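Long-range contacts in glycosyltransferase (Streptomyces halstedii, PDB 3WAD), which belongs to the GT-B class of glycosyltransferases, enzymes built from two Rossmann-like domains that face each other across a cleft: residues B[230-239]-B[300-310]; B[311-321]-B[332-341]. All coordinates share one frame; numbering follows the deposited sequence.

Contact 1 of 2, residues B[230-239]-B[300-310]; sequences NGPAVLPDWL and RAVDFVPLHAL
Trp238 and Arg300 meet flat to flat: the guanidinium plane is turned only 3° from the indole, and CZ of Arg300 stands 4.0 Å from the centroid of the five-membered ring of Trp238, a cation-pi stack. The bend of the arginine chain at its third torsion (chi3 -44°) turns NE and the guanidinium onto the ring; CD, already over that face, adds a CH-pi contact 3.7 Å from the same Trp238 centroid. Pro236 and Leu239 lie against the other face of the indole, so the ring is sandwiched, although Arg300 is itself exposed.

The tight part of the contact lies further in. Here CZ2 of Trp238 approaches CG2 of Val305 at 4.1 Å, and the end of Leu239 crosses Val305 at roughly a right angle. CD1 of Leu239 comes within 3.6 Å of CB of Ala309, and CD1 of Leu235 reaches that methyl at 3.7 Å. Ala233 CB rests on Pro306 CB at 3.9 Å, next to the start of helix 307-310. All these meetings are apolar; no direct hydrogen bond joins the two segments.

Looser is the join around Gly231 and Phe304. A water donates to Gly231 O at 2.6 Å and accepts only a weak bond from NE2 of His308. Phe304, an exposed ring, merely brings CZ to 3.7 Å from Asn230 O. The Asn230 amide, nearly coplanar with the His308 imidazole, accepts a hydrogen bond at OD1 from ND2 of Asn328. Strand 233-234 also forms a parallel beta ladder with a strand of the second subunit, which places this end at the dimer interface. The arrangement is that of a chain passing along the border of a Rossmann-like sheet of the GT-B fold, covering edge strand 299-302 and the following helix before entering strand 247-251.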
loop_
_atom_site.group_PDB
_atom_site.type_symbol
_atom_site.label_atom_id
_atom_site.label_comp_id
_atom_site.label_asym_id
_atom_site.label_seq_id
_atom_site.Cartn_x
_atom_site.Cartn_y
_atom_site.Cartn_z
ATOM N N ASN B 230 3.811 1.818 9.940
ATOM C CA ASN B 230 4.163 0.851 10.971
ATOM C C ASN B 230 4.310 -0.627 10.551
ATOM O O ASN B 230 4.738 -1.481 11.366
ATOM C CB ASN B 230 3.250 1.061 12.191
ATOM C CG ASN B 230 3.321 2.505 12.698
ATOM O OD1 ASN B 230 4.411 3.155 12.682
ATOM N ND2 ASN B 230 2.175 3.041 13.060
ATOM N N GLY B 231 4.007 -0.933 9.280
ATOM C CA GLY B 231 4.211 -2.304 8.750
ATOM C C GLY B 231 2.894 -3.036 8.864
ATOM O O GLY B 231 1.943 -2.488 9.358
ATOM N N PRO B 232 2.784 -4.265 8.328
ATOM C CA PRO B 232 1.491 -5.010 8.505
ATOM C C PRO B 232 0.884 -5.037 9.948
ATOM O O PRO B 232 1.567 -4.974 10.939
ATOM C CB PRO B 232 1.845 -6.423 8.038
ATOM C CG PRO B 232 3.474 -6.505 8.250
ATOM C CD PRO B 232 3.860 -5.107 7.757
ATOM N N ALA B 233 -0.416 -5.063 10.075
ATOM C CA ALA B 233 -0.999 -4.864 11.379
ATOM C C ALA B 233 -2.310 -5.574 11.473
ATOM O O ALA B 233 -3.094 -5.542 10.537
ATOM C CB ALA B 233 -1.180 -3.328 11.691
ATOM N N VAL B 234 -2.515 -6.251 12.594
ATOM C CA VAL B 234 -3.771 -6.943 12.933
ATOM C C VAL B 234 -4.224 -6.389 14.289
ATOM O O VAL B 234 -3.430 -6.319 15.234
ATOM C CB VAL B 234 -3.564 -8.444 13.025
ATOM C CG1 VAL B 234 -4.876 -9.154 13.398
ATOM C CG2 VAL B 234 -2.995 -8.967 11.684
ATOM N N LEU B 235 -5.441 -5.892 14.388
ATOM C CA LEU B 235 -5.867 -5.303 15.640
ATOM C C LEU B 235 -6.093 -6.427 16.642
ATOM O O LEU B 235 -6.894 -7.296 16.351
ATOM C CB LEU B 235 -7.159 -4.569 15.438
ATOM C CG LEU B 235 -7.267 -3.183 16.034
ATOM C CD1 LEU B 235 -6.420 -2.282 15.103
ATOM C CD2 LEU B 235 -8.765 -2.763 16.060
ATOM N N PRO B 236 -5.363 -6.446 17.787
ATOM C CA PRO B 236 -5.667 -7.520 18.752
ATOM C C PRO B 236 -6.949 -7.230 19.537
ATOM O O PRO B 236 -7.398 -6.069 19.619
ATOM C CB PRO B 236 -4.435 -7.551 19.662
ATOM C CG PRO B 236 -3.980 -6.129 19.700
ATOM C CD PRO B 236 -4.281 -5.574 18.280
ATOM N N ASP B 237 -7.541 -8.282 20.088
ATOM C CA ASP B 237 -8.807 -8.157 20.780
ATOM C C ASP B 237 -8.705 -7.126 21.885
ATOM O O ASP B 237 -9.577 -6.298 22.083
ATOM C CB ASP B 237 -9.174 -9.498 21.406
ATOM C CG ASP B 237 -9.999 -10.378 20.480
ATOM O OD1 ASP B 237 -10.116 -11.604 20.726
ATOM O OD2 ASP B 237 -10.555 -9.852 19.506
ATOM N N TRP B 238 -7.613 -7.167 22.609
ATOM C CA TRP B 238 -7.510 -6.370 23.804
ATOM C C TRP B 238 -7.475 -4.856 23.490
ATOM O O TRP B 238 -8.007 -4.054 24.272
ATOM C CB TRP B 238 -6.322 -6.870 24.633
ATOM C CG TRP B 238 -5.050 -6.666 23.972
ATOM C CD1 TRP B 238 -4.297 -7.595 23.287
ATOM C CD2 TRP B 238 -4.341 -5.424 23.894
ATOM N NE1 TRP B 238 -3.153 -6.993 22.803
ATOM C CE2 TRP B 238 -3.162 -5.664 23.159
ATOM C CE3 TRP B 238 -4.591 -4.126 24.389
ATOM C CZ2 TRP B 238 -2.232 -4.665 22.908
ATOM C CZ3 TRP B 238 -3.675 -3.135 24.138
ATOM C CH2 TRP B 238 -2.498 -3.414 23.399
ATOM N N LEU B 239 -6.895 -4.471 22.338
ATOM C CA LEU B 239 -7.006 -3.090 21.814
ATOM C C LEU B 239 -8.422 -2.688 21.413
ATOM O O LEU B 239 -8.726 -1.507 21.250
ATOM C CB LEU B 239 -6.082 -2.851 20.620
ATOM C CG LEU B 239 -4.776 -2.108 20.882
ATOM C CD1 LEU B 239 -3.989 -1.934 19.633
ATOM C CD2 LEU B 239 -5.068 -0.776 21.507
ATOM N N ARG B 300 0.911 -5.060 30.376
ATOM C CA ARG B 300 0.746 -6.092 29.327
ATOM C C ARG B 300 1.964 -6.203 28.445
ATOM O O ARG B 300 2.384 -5.221 27.805
ATOM C CB ARG B 300 -0.477 -5.800 28.447
ATOM C CG ARG B 300 -0.608 -6.770 27.253
ATOM C CD ARG B 300 -1.767 -6.354 26.342
ATOM N NE ARG B 300 -2.974 -5.993 27.096
ATOM C CZ ARG B 300 -3.979 -6.853 27.366
ATOM N NH1 ARG B 300 -3.951 -8.117 26.934
ATOM N NH2 ARG B 300 -5.029 -6.454 28.071
ATOM N N ALA B 301 2.542 -7.372 28.374
ATOM C CA ALA B 301 3.739 -7.548 27.537
ATOM C C ALA B 301 3.299 -8.124 26.187
ATOM O O ALA B 301 2.440 -8.979 26.134
ATOM C CB ALA B 301 4.742 -8.436 28.186
ATOM N N VAL B 302 3.865 -7.632 25.094
ATOM C CA VAL B 302 3.323 -7.900 23.765
ATOM C C VAL B 302 4.578 -7.904 22.884
ATOM O O VAL B 302 5.474 -7.114 23.118
ATOM C CB VAL B 302 2.349 -6.766 23.501
ATOM C CG1 VAL B 302 2.764 -5.973 22.337
ATOM C CG2 VAL B 302 0.922 -7.254 23.549
ATOM N N ASP B 303 4.748 -8.827 21.953
ATOM C CA ASP B 303 6.012 -8.787 21.192
ATOM C C ASP B 303 6.002 -7.627 20.181
ATOM O O ASP B 303 7.049 -7.150 19.803
ATOM C CB ASP B 303 6.290 -10.094 20.468
ATOM C CG ASP B 303 5.232 -10.403 19.430
ATOM O OD1 ASP B 303 4.019 -10.302 19.761
ATOM O OD2 ASP B 303 5.589 -10.771 18.282
ATOM N N PHE B 304 4.815 -7.190 19.763
ATOM C CA PHE B 304 4.680 -6.056 18.824
ATOM C C PHE B 304 3.318 -5.445 18.978
ATOM O O PHE B 304 2.361 -6.168 19.233
ATOM C CB PHE B 304 4.913 -6.440 17.340
ATOM C CG PHE B 304 4.517 -5.321 16.340
ATOM C CD1 PHE B 304 5.407 -4.264 16.039
ATOM C CD2 PHE B 304 3.235 -5.328 15.710
ATOM C CE1 PHE B 304 5.021 -3.239 15.105
ATOM C CE2 PHE B 304 2.834 -4.300 14.784
ATOM C CZ PHE B 304 3.736 -3.260 14.487
ATOM N N VAL B 305 3.225 -4.111 18.858
ATOM C CA VAL B 305 1.906 -3.460 18.776
ATOM C C VAL B 305 1.863 -2.363 17.705
ATOM O O VAL B 305 2.798 -1.576 17.615
ATOM C CB VAL B 305 1.481 -2.887 20.129
ATOM C CG1 VAL B 305 2.390 -1.680 20.506
ATOM C CG2 VAL B 305 -0.030 -2.544 20.104
ATOM N N PRO B 306 0.786 -2.319 16.893
ATOM C CA PRO B 306 0.561 -1.186 15.942
ATOM C C PRO B 306 0.291 0.163 16.650
ATOM O O PRO B 306 -0.793 0.403 17.192
ATOM C CB PRO B 306 -0.627 -1.658 15.116
ATOM C CG PRO B 306 -1.422 -2.614 16.074
ATOM C CD PRO B 306 -0.308 -3.318 16.857
ATOM N N LEU B 307 1.295 1.043 16.626
ATOM C CA LEU B 307 1.298 2.296 17.362
ATOM C C LEU B 307 0.110 3.167 17.009
ATOM O O LEU B 307 -0.437 3.857 17.850
ATOM C CB LEU B 307 2.562 3.094 17.031
ATOM C CG LEU B 307 3.735 3.092 18.006
ATOM C CD1 LEU B 307 3.615 2.086 19.162
ATOM C CD2 LEU B 307 5.041 2.974 17.256
ATOM N N HIS B 308 -0.260 3.176 15.725
ATOM C CA HIS B 308 -1.361 4.019 15.305
ATOM C C HIS B 308 -2.622 3.464 15.893
ATOM O O HIS B 308 -3.521 4.221 16.054
ATOM C CB HIS B 308 -1.478 4.071 13.791
ATOM C CG HIS B 308 -1.515 2.714 13.157
ATOM N ND1 HIS B 308 -2.674 2.139 12.677
ATOM C CD2 HIS B 308 -0.525 1.816 12.936
ATOM C CE1 HIS B 308 -2.398 0.935 12.189
ATOM N NE2 HIS B 308 -1.097 0.719 12.333
ATOM N N ALA B 309 -2.721 2.171 16.259
ATOM C CA ALA B 309 -3.999 1.741 16.976
ATOM C C ALA B 309 -3.946 2.018 18.462
ATOM O O ALA B 309 -4.976 2.376 19.080
ATOM C CB ALA B 309 -4.362 0.281 16.761
ATOM N N LEU B 310 -2.729 1.899 19.002
ATOM C CA LEU B 310 -2.458 2.104 20.436
ATOM C C LEU B 310 -2.396 3.600 20.837
ATOM O O LEU B 310 -3.071 4.020 21.773
ATOM C CB LEU B 310 -1.141 1.370 20.855
ATOM C CG LEU B 310 -0.745 1.451 22.349
ATOM C CD1 LEU B 310 -1.800 0.875 23.312
ATOM C CD2 LEU B 310 0.594 0.713 22.540
HETATM O O HOH W 1 0.793 -0.252 9.912
#

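Contact 2 of 2, residues B[311-321]-B[332-341]; sequences LPSCAAIVHHG and YGVPQLIVPN
The carbonyl oxygen of Leu337 is approached by two successive residues of the neighbouring strand. His319 N donates a hydrogen bond to Leu337 O at 2.8 Å, meeting it almost head-on (C=O...N angle 172°), while Val318 CA adds a CA-H...O contact to Leu337 O at 3.1 Å. The same pattern recurs along the pair: Leu337 N bonds to Ile317 O at 2.8 Å, Ile317 N to Pro335 O, and Val339 N to His319 O.

Such bonding is the signature of parallel pairing: every second residue of strand 316-319 (Ile317, His319) bonds to the residues before and after its partner, while Val318 turns its backbone to strand 247-251. The axes of strands 316-319 and 336-338 bear this out, passing 4.7 Å apart with directions differing by 13°. Helix 323-332 links the two strands, making a beta-alpha-beta unit of the Rossmann-like sheet. The helix ends in a Schellman motif at Gly333, from which the chain turns into the second strand.

Side chains pack on both faces. Val318 and Leu337 lie side by side, CG1 of Val318 at 3.9 Å from CG of Leu337, and Leu337 also packs on Gln375 of helix 369-381. On the other face the imidazole ND1 of His319 is buried without a partner in the model. Ahead of the strands, Val334 wedges into the bend of the first segment. Its CG1 lies anti to the backbone N (chi1 179°) and reaches Ala316 CA at 3.7 Å, whereas CG2 turns to Leu311 O at 3.6 Å. Further out, Pro312 sets CD over one face of the Tyr332 ring, its CG 3.9 Å from Tyr332 CD1, and the phenol OH bonds to Glu30 of the second subunit.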
loop_
_atom_site.group_PDB
_atom_site.type_symbol
_atom_site.label_atom_id
_atom_site.label_comp_id
_atom_site.label_asym_id
_atom_site.label_seq_id
_atom_site.Cartn_x
_atom_site.Cartn_y
_atom_site.Cartn_z
ATOM N N LEU B 311 -1.564 4.388 20.168
ATOM C CA LEU B 311 -1.272 5.724 20.682
ATOM C C LEU B 311 -2.467 6.673 20.902
ATOM O O LEU B 311 -2.380 7.510 21.759
ATOM C CB LEU B 311 -0.168 6.433 19.883
ATOM C CG LEU B 311 1.233 5.866 20.051
ATOM C CD1 LEU B 311 2.091 6.678 19.182
ATOM C CD2 LEU B 311 1.706 5.953 21.545
ATOM N N PRO B 312 -3.564 6.588 20.098
ATOM C CA PRO B 312 -4.745 7.477 20.387
ATOM C C PRO B 312 -5.296 7.387 21.829
ATOM O O PRO B 312 -5.953 8.318 22.321
ATOM C CB PRO B 312 -5.787 6.977 19.401
ATOM C CG PRO B 312 -4.931 6.500 18.228
ATOM C CD PRO B 312 -3.813 5.769 18.892
ATOM N N SER B 313 -5.047 6.272 22.494
ATOM C CA SER B 313 -5.468 6.126 23.861
ATOM C C SER B 313 -4.326 6.281 24.900
ATOM O O SER B 313 -4.536 5.953 26.048
ATOM C CB SER B 313 -6.153 4.760 24.022
ATOM O OG SER B 313 -5.225 3.692 23.894
ATOM N N CYS B 314 -3.138 6.776 24.528
ATOM C CA CYS B 314 -1.992 6.742 25.489
ATOM C C CYS B 314 -1.693 8.106 26.025
ATOM O O CYS B 314 -1.669 9.032 25.255
ATOM C CB CYS B 314 -0.691 6.242 24.858
ATOM S SG CYS B 314 -0.738 4.497 24.611
ATOM N N ALA B 315 -1.390 8.214 27.311
ATOM C CA ALA B 315 -0.945 9.505 27.873
ATOM C C ALA B 315 0.555 9.703 27.650
ATOM O O ALA B 315 1.048 10.812 27.783
ATOM C CB ALA B 315 -1.284 9.615 29.417
ATOM N N ALA B 316 1.304 8.639 27.352
ATOM C CA ALA B 316 2.753 8.815 27.165
ATOM C C ALA B 316 3.350 7.669 26.374
ATOM O O ALA B 316 2.788 6.569 26.363
ATOM C CB ALA B 316 3.453 8.977 28.520
ATOM N N ILE B 317 4.483 7.908 25.726
ATOM C CA ILE B 317 5.234 6.789 25.148
ATOM C C ILE B 317 6.674 6.987 25.554
ATOM O O ILE B 317 7.214 8.087 25.476
ATOM C CB ILE B 317 5.119 6.731 23.575
ATOM C CG1 ILE B 317 5.915 5.535 22.998
ATOM C CG2 ILE B 317 5.484 8.075 22.986
ATOM C CD1 ILE B 317 5.412 5.097 21.629
ATOM N N VAL B 318 7.278 5.898 25.966
ATOM C CA VAL B 318 8.677 5.851 26.421
ATOM C C VAL B 318 9.418 5.113 25.363
ATOM O O VAL B 318 9.087 3.936 25.125
ATOM C CB VAL B 318 8.768 5.030 27.773
ATOM C CG1 VAL B 318 10.184 5.044 28.334
ATOM C CG2 VAL B 318 7.796 5.608 28.804
ATOM N N HIS B 319 10.431 5.733 24.748
ATOM C CA HIS B 319 11.070 5.052 23.626
ATOM C C HIS B 319 12.493 5.599 23.353
ATOM O O HIS B 319 12.964 6.521 24.054
ATOM C CB HIS B 319 10.123 5.131 22.388
ATOM C CG HIS B 319 10.065 6.483 21.759
ATOM N ND1 HIS B 319 9.373 7.540 22.308
ATOM C CD2 HIS B 319 10.692 6.971 20.669
ATOM C CE1 HIS B 319 9.525 8.606 21.541
ATOM N NE2 HIS B 319 10.323 8.289 20.541
ATOM N N HIS B 320 13.199 5.033 22.371
ATOM C CA HIS B 320 14.590 5.443 22.156
ATOM C C HIS B 320 14.807 6.621 21.208
ATOM O O HIS B 320 15.991 6.967 20.896
ATOM C CB HIS B 320 15.431 4.280 21.736
ATOM C CG HIS B 320 15.280 3.943 20.299
ATOM N ND1 HIS B 320 14.211 3.213 19.815
ATOM C CD2 HIS B 320 16.058 4.249 19.222
ATOM C CE1 HIS B 320 14.352 3.063 18.504
ATOM N NE2 HIS B 320 15.464 3.681 18.121
ATOM N N GLY B 321 13.703 7.265 20.794
ATOM C CA GLY B 321 13.785 8.520 20.041
ATOM C C GLY B 321 13.973 8.416 18.513
ATOM O O GLY B 321 14.312 9.421 17.862
ATOM N N TYR B 332 -0.083 11.648 16.771
ATOM C CA TYR B 332 -1.127 11.411 17.755
ATOM C C TYR B 332 -1.026 12.395 18.971
ATOM O O TYR B 332 -1.837 12.317 19.882
ATOM C CB TYR B 332 -1.214 9.901 18.156
ATOM C CG TYR B 332 -1.539 9.083 16.917
ATOM C CD1 TYR B 332 -2.826 9.180 16.300
ATOM C CD2 TYR B 332 -0.541 8.352 16.266
ATOM C CE1 TYR B 332 -3.101 8.513 15.082
ATOM C CE2 TYR B 332 -0.813 7.658 15.083
ATOM C CZ TYR B 332 -2.076 7.759 14.492
ATOM O OH TYR B 332 -2.321 7.085 13.356
ATOM N N GLY B 333 -0.064 13.317 18.971
ATOM C CA GLY B 333 -0.027 14.386 20.034
ATOM C C GLY B 333 0.302 13.811 21.426
ATOM O O GLY B 333 -0.348 14.133 22.446
ATOM N N VAL B 334 1.292 12.915 21.489
ATOM C CA VAL B 334 1.472 12.127 22.714
ATOM C C VAL B 334 2.805 12.536 23.336
ATOM O O VAL B 334 3.819 12.511 22.662
ATOM C CB VAL B 334 1.407 10.554 22.440
ATOM C CG1 VAL B 334 1.618 9.740 23.725
ATOM C CG2 VAL B 334 0.033 10.141 21.812
ATOM N N PRO B 335 2.806 12.905 24.627
ATOM C CA PRO B 335 4.076 13.210 25.287
ATOM C C PRO B 335 5.024 12.016 25.294
ATOM O O PRO B 335 4.600 10.858 25.280
ATOM C CB PRO B 335 3.666 13.530 26.713
ATOM C CG PRO B 335 2.248 13.927 26.646
ATOM C CD PRO B 335 1.665 13.041 25.552
ATOM N N GLN B 336 6.311 12.325 25.342
ATOM C CA GLN B 336 7.366 11.360 25.161
ATOM C C GLN B 336 8.310 11.313 26.363
ATOM O O GLN B 336 8.654 12.347 26.934
ATOM C CB GLN B 336 8.173 11.722 23.900
ATOM C CG GLN B 336 7.388 11.608 22.662
ATOM C CD GLN B 336 8.187 12.060 21.444
ATOM O OE1 GLN B 336 9.095 11.385 21.015
ATOM N NE2 GLN B 336 7.885 13.230 20.933
ATOM N N LEU B 337 8.752 10.107 26.719
ATOM C CA LEU B 337 9.945 9.980 27.508
ATOM C C LEU B 337 10.960 9.300 26.613
ATOM O O LEU B 337 10.727 8.190 26.130
ATOM C CB LEU B 337 9.631 9.252 28.850
ATOM C CG LEU B 337 10.626 8.660 29.841
ATOM C CD1 LEU B 337 11.969 9.295 29.847
ATOM C CD2 LEU B 337 9.987 8.413 31.270
ATOM N N ILE B 338 12.027 10.022 26.325
ATOM C CA ILE B 338 13.016 9.607 25.329
ATOM C C ILE B 338 14.255 9.165 26.043
ATOM O O ILE B 338 14.784 9.893 26.859
ATOM C CB ILE B 338 13.330 10.772 24.284
ATOM C CG1 ILE B 338 12.040 11.218 23.589
ATOM C CG2 ILE B 338 14.325 10.287 23.177
ATOM C CD1 ILE B 338 12.098 12.603 22.922
ATOM N N VAL B 339 14.692 7.956 25.779
ATOM C CA VAL B 339 15.981 7.506 26.219
ATOM C C VAL B 339 16.857 7.389 24.933
ATOM O O VAL B 339 16.888 6.329 24.307
ATOM C CB VAL B 339 15.891 6.143 26.963
ATOM C CG1 VAL B 339 17.320 5.606 27.346
ATOM C CG2 VAL B 339 15.067 6.272 28.228
ATOM N N PRO B 340 17.573 8.477 24.542
ATOM C CA PRO B 340 18.078 8.462 23.144
ATOM C C PRO B 340 19.108 7.383 22.848
ATOM O O PRO B 340 20.015 7.111 23.623
ATOM C CB PRO B 340 18.693 9.850 22.933
ATOM C CG PRO B 340 18.174 10.750 24.079
ATOM C CD PRO B 340 17.613 9.821 25.166
ATOM N N ASN B 341 18.938 6.757 21.703
ATOM C CA ASN B 341 19.949 5.927 21.192
ATOM C C ASN B 341 20.891 6.879 20.430
ATOM O O ASN B 341 20.731 8.084 20.496
ATOM C CB ASN B 341 19.313 4.854 20.318
ATOM C CG ASN B 341 20.251 3.711 20.047
ATOM O OD1 ASN B 341 19.789 2.610 19.811
ATOM N ND2 ASN B 341 21.599 3.962 20.076
#

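How the contacts relate
Contact 1 is complete at residue 310 and contact 2 begins at 311, their centres about 15 Å apart. Helix 307-310 ends contact 1 and runs directly into the segment leading to strand 314-319, so the two follow one another without a gap. They touch physically: His308 CB packs at 3.2 Å from Tyr332 OH, and Leu307 meets Pro312 and Ile317. Both reach the same six-stranded parallel sheet, contact 1 at its outermost strand 299-302 and contact 2 at strands 314-319 and 336-338, with 279-283 and 247-251 between. Each also approaches the second subunit, linking this sheet to the dimer interface.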